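Local coordinates for mutT/nudix family protein (Listeria innocua, PDB 3I9X), which belongs to the Nudix hydrolase family and probably hydrolyses a substrate through its Nudix domain, the part of the longer protein studied here, at the interface of chains A and B. Coordinates in Å, arbitrary orientation; residue numbers count along the deposited sequence, not the author numbering. Chains: chain A/B, mutT/nudix family protein.

Contact 1: the interface of chains A and B. Residues chain A 25, 106, 108, 117, 119; chain B 28, 76.
The phenol OH of B:Tyr28 gives its hydrogen to the carboxylate oxygen OD2 of A:Asp108 at 2.7 Å, a polar tip on a largely apolar contact between two copies of a Nudix-family domain. The oxygen lies at the ring's edge, in the ring plane, while the hydroxyl reaches OD2 on its anti side, 30° out of the carboxylate plane. Ring and carboxylate planes stand 77° apart, and the two side chains cross nearly at right angles. B:Tyr28 belongs to strand 27-40 and hides 91 Å² of its surface, far more than any other residue of the patch. With its CG anti to the backbone N (chi1 -174°), the ring lies over A:Ile119 and its hydroxyl at A:Asp108.

A:Ile119, on strand 118-126, supports one face of that ring. Its terminal methyl CD1 sits 3.8 Å from the ring centroid of B:Tyr28 in a CH-pi contact, displaced toward the CG end of the ring, whereas the other branch, CG2, lies below the phenolic end, 4.0 Å from CZ of B:Tyr28. One isoleucine therefore spans the length of the ring with its two branches. A:Val106 adds its methyl CG1 beside the hydroxyl, 3.4 Å from OH of B:Tyr28, and A:Pro25 brings its CG toward the root of the same side chain.

Further along, the benzo rim of A:Trp117 meets backbone of the Nudix-box loop: CH2 of the indole lies 3.3 Å from the carbonyl O of B:Val76. Within chain A, CA of A:Pro25 rests over one indole face, offset toward the rim, and so backs the tryptophan that makes this contact.

Contact 2: the interface of chains A and B. Residues chain A 28, 80-82; chain B 106, 108, 110.
B:Asp108, in the loop that follows strand 102-107, carries this contact, and its side chain can be followed outward atom by atom. CB packs 3.9 Å from CE2 of A:Tyr28, at the flank of the ring. The carboxylate CG sits between the backbone N and the carbonyl carbon (chi1 60°), which turns the group toward the start of helix 82-94 of chain A. There OD1 faces the CB of A:Ser81 at 3.6 Å, an ordinary van der Waals contact.

OD2 does the polar work. The backbone N of A:Ala82 donates to it over 2.9 Å, almost straight at 170°, arriving from above the carboxylate plane and 45° out of it. The phenol of A:Tyr28 also donates to OD2, but from the opposite face, so two donors grip one oxygen and should fix the rotation of the carboxylate. Because A:Ala82 opens the helix, the amino-end dipole may further stabilise a negative charge here.

Beside these bonds the backbones meet through water 1, which lies 2.7 Å from the carbonyl O of A:Glu80 and 3.0 Å from the carbonyl O of B:Asp108. CG of B:Pro110 packs against the backbone of A:Glu80, 4.0 Å from its CA. A:Glu80 and the helix belong to the Nudix box, the family's signature for metal binding and catalysis; an acid from the neighbouring chain thus accepts from the first N-H of the Nudix helix, much as a capping residue would, and may steady the site if this dimer forms in solution.

Contact 1: the interface of chains A and B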
loop_
_atom_site.group_PDB
_atom_site.type_symbol
_atom_site.label_atom_id
_atom_site.label_comp_id
_atom_site.label_asym_id
_atom_site.label_seq_id
_atom_site.Cartn_x
_atom_site.Cartn_y
_atom_site.Cartn_z
ATOM N N PRO A 25 2.008 -4.422 -14.586
ATOM C CA PRO A 25 2.791 -3.249 -14.172
ATOM C C PRO A 25 4.259 -3.399 -14.513
ATOM O O PRO A 25 4.805 -4.499 -14.582
ATOM C CB PRO A 25 2.609 -3.200 -12.652
ATOM C CG PRO A 25 1.449 -4.136 -12.362
ATOM C CD PRO A 25 1.562 -5.194 -13.413
ATOM N N VAL A 106 0.452 4.047 -0.606
ATOM C CA VAL A 106 0.780 3.515 -1.916
ATOM C C VAL A 106 0.610 4.706 -2.874
ATOM O O VAL A 106 -0.302 5.492 -2.724
ATOM C CB VAL A 106 -0.114 2.317 -2.246
ATOM C CG1 VAL A 106 0.238 1.743 -3.541
ATOM C CG2 VAL A 106 0.074 1.235 -1.162
ATOM N N ASP A 108 0.200 5.154 -6.673
ATOM C CA ASP A 108 -0.112 4.343 -7.835
ATOM C C ASP A 108 -0.820 5.146 -8.947
ATOM O O ASP A 108 -1.184 4.584 -9.951
ATOM C CB ASP A 108 -0.947 3.126 -7.409
ATOM C CG ASP A 108 -2.266 3.508 -6.759
ATOM O OD1 ASP A 108 -2.511 4.697 -6.550
ATOM O OD2 ASP A 108 -3.056 2.605 -6.404
ATOM N N TRP A 117 4.294 1.987 -15.782
ATOM C CA TRP A 117 3.269 1.754 -14.736
ATOM C C TRP A 117 4.009 1.279 -13.469
ATOM O O TRP A 117 4.349 0.086 -13.350
ATOM C CB TRP A 117 2.248 0.717 -15.243
ATOM C CG TRP A 117 1.112 0.383 -14.321
ATOM C CD1 TRP A 117 0.743 1.040 -13.198
ATOM C CD2 TRP A 117 0.160 -0.671 -14.507
ATOM N NE1 TRP A 117 -0.369 0.442 -12.648
ATOM C CE2 TRP A 117 -0.745 -0.611 -13.439
ATOM C CE3 TRP A 117 -0.015 -1.656 -15.484
ATOM C CZ2 TRP A 117 -1.825 -1.491 -13.321
ATOM C CZ3 TRP A 117 -1.082 -2.549 -15.362
ATOM C CH2 TRP A 117 -1.970 -2.461 -14.291
ATOM N N ILE A 119 4.328 1.207 -9.297
ATOM C CA ILE A 119 3.570 1.334 -8.069
ATOM C C ILE A 119 4.586 1.465 -6.949
ATOM O O ILE A 119 5.528 0.638 -6.849
ATOM C CB ILE A 119 2.709 0.093 -7.855
ATOM C CG1 ILE A 119 1.657 -0.016 -8.981
ATOM C CG2 ILE A 119 2.035 0.110 -6.489
ATOM C CD1 ILE A 119 1.435 -1.479 -9.424
ATOM N N TYR B 28 -1.505 -6.080 -10.296
ATOM C CA TYR B 28 -1.850 -5.262 -9.175
ATOM C C TYR B 28 -3.327 -5.437 -8.975
ATOM O O TYR B 28 -4.090 -5.188 -9.906
ATOM C CB TYR B 28 -1.552 -3.801 -9.552
ATOM C CG TYR B 28 -1.719 -2.776 -8.472
ATOM C CD1 TYR B 28 -1.334 -3.037 -7.142
ATOM C CD2 TYR B 28 -2.160 -1.489 -8.783
ATOM C CE1 TYR B 28 -1.444 -2.065 -6.177
ATOM C CE2 TYR B 28 -2.269 -0.516 -7.817
ATOM C CZ TYR B 28 -1.905 -0.788 -6.511
ATOM O OH TYR B 28 -2.022 0.217 -5.543
ATOM N N VAL B 76 -6.448 -3.991 -11.011
ATOM C CA VAL B 76 -6.418 -2.573 -11.270
ATOM C C VAL B 76 -5.926 -2.379 -12.726
ATOM O O VAL B 76 -5.049 -3.091 -13.192
ATOM C CB VAL B 76 -5.473 -1.790 -10.290
ATOM C CG1 VAL B 76 -5.392 -0.274 -10.666
ATOM C CG2 VAL B 76 -5.917 -1.953 -8.797
#

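Contact 2: the interface of chains A and B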
loop_
_atom_site.group_PDB
_atom_site.type_symbol
_atom_site.label_atom_id
_atom_site.label_comp_id
_atom_site.label_asym_id
_atom_site.label_seq_id
_atom_site.Cartn_x
_atom_site.Cartn_y
_atom_site.Cartn_z
ATOM N N TYR A 28 7.521 -2.208 -9.155
ATOM C CA TYR A 28 7.102 -1.974 -7.807
ATOM C C TYR A 28 8.297 -1.410 -7.095
ATOM O O TYR A 28 9.346 -2.052 -7.086
ATOM C CB TYR A 28 6.731 -3.332 -7.189
ATOM C CG TYR A 28 6.138 -3.311 -5.814
ATOM C CD1 TYR A 28 5.220 -2.316 -5.422
ATOM C CD2 TYR A 28 6.398 -4.348 -4.918
ATOM C CE1 TYR A 28 4.645 -2.345 -4.174
ATOM C CE2 TYR A 28 5.822 -4.378 -3.669
ATOM C CZ TYR A 28 4.936 -3.387 -3.288
ATOM O OH TYR A 28 4.359 -3.436 -2.012
ATOM N N GLU A 80 11.144 -10.552 -2.564
ATOM C CA GLU A 80 10.969 -9.835 -1.286
ATOM C C GLU A 80 9.694 -8.942 -1.202
ATOM O O GLU A 80 9.026 -8.660 -2.204
ATOM C CB GLU A 80 12.218 -8.986 -1.006
ATOM C CG GLU A 80 12.390 -7.845 -1.987
ATOM C CD GLU A 80 13.765 -7.159 -1.905
ATOM O OE1 GLU A 80 14.618 -7.545 -1.069
ATOM O OE2 GLU A 80 13.978 -6.252 -2.716
ATOM N N SER A 81 9.365 -8.543 0.017
ATOM C CA SER A 81 8.304 -7.580 0.257
ATOM C C SER A 81 8.891 -6.178 0.145
ATOM O O SER A 81 10.129 -5.996 0.206
ATOM C CB SER A 81 7.728 -7.789 1.645
ATOM O OG SER A 81 8.696 -7.441 2.609
ATOM N N ALA A 82 8.012 -5.189 -0.041
ATOM C CA ALA A 82 8.441 -3.803 -0.133
ATOM C C ALA A 82 9.153 -3.380 1.173
ATOM O O ALA A 82 10.096 -2.605 1.130
ATOM C CB ALA A 82 7.270 -2.872 -0.459
ATOM N N VAL B 106 -0.926 -3.394 2.138
ATOM C CA VAL B 106 -0.461 -3.955 0.883
ATOM C C VAL B 106 -0.098 -5.412 1.218
ATOM O O VAL B 106 0.443 -5.686 2.269
ATOM C CB VAL B 106 0.707 -3.134 0.330
ATOM C CG1 VAL B 106 1.153 -3.659 -0.957
ATOM C CG2 VAL B 106 0.245 -1.674 0.131
ATOM N N ASP B 108 1.998 -8.183 -0.434
ATOM C CA ASP B 108 2.994 -8.313 -1.482
ATOM C C ASP B 108 3.969 -9.483 -1.233
ATOM O O ASP B 108 4.880 -9.676 -1.999
ATOM C CB ASP B 108 3.749 -6.985 -1.648
ATOM C CG ASP B 108 4.476 -6.553 -0.386
ATOM O OD1 ASP B 108 4.338 -7.213 0.643
ATOM O OD2 ASP B 108 5.162 -5.507 -0.405
ATOM N N PRO B 110 6.119 -12.629 -1.260
ATOM C CA PRO B 110 6.366 -13.456 -2.447
ATOM C C PRO B 110 5.680 -14.816 -2.302
ATOM O O PRO B 110 5.670 -15.404 -1.234
ATOM C CB PRO B 110 7.898 -13.571 -2.518
ATOM C CG PRO B 110 8.434 -12.944 -1.270
ATOM C CD PRO B 110 7.311 -12.473 -0.402
HETATM O O HOH W 1 6.878 -8.235 -3.697
#

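The centres of the C-alpha atoms of contact 1 and contact 2 lie about 12 Å apart, and they sample one two-fold symmetric interface from opposite sides. Both use residues 28, 106 and 108 with the chains exchanged, so the tyrosine of strand 27-40 and the aspartate after strand 102-107 pair twice, once in each direction. Contact 1 adds the packing of strand 118-126 and of neighbouring loop residues, while contact 2 adds the start of the Nudix helix; by symmetry each copy has both. This reciprocal pairing suits a dimer and ties both Nudix boxes to the interface, although the structure alone does not show that the dimer is biological.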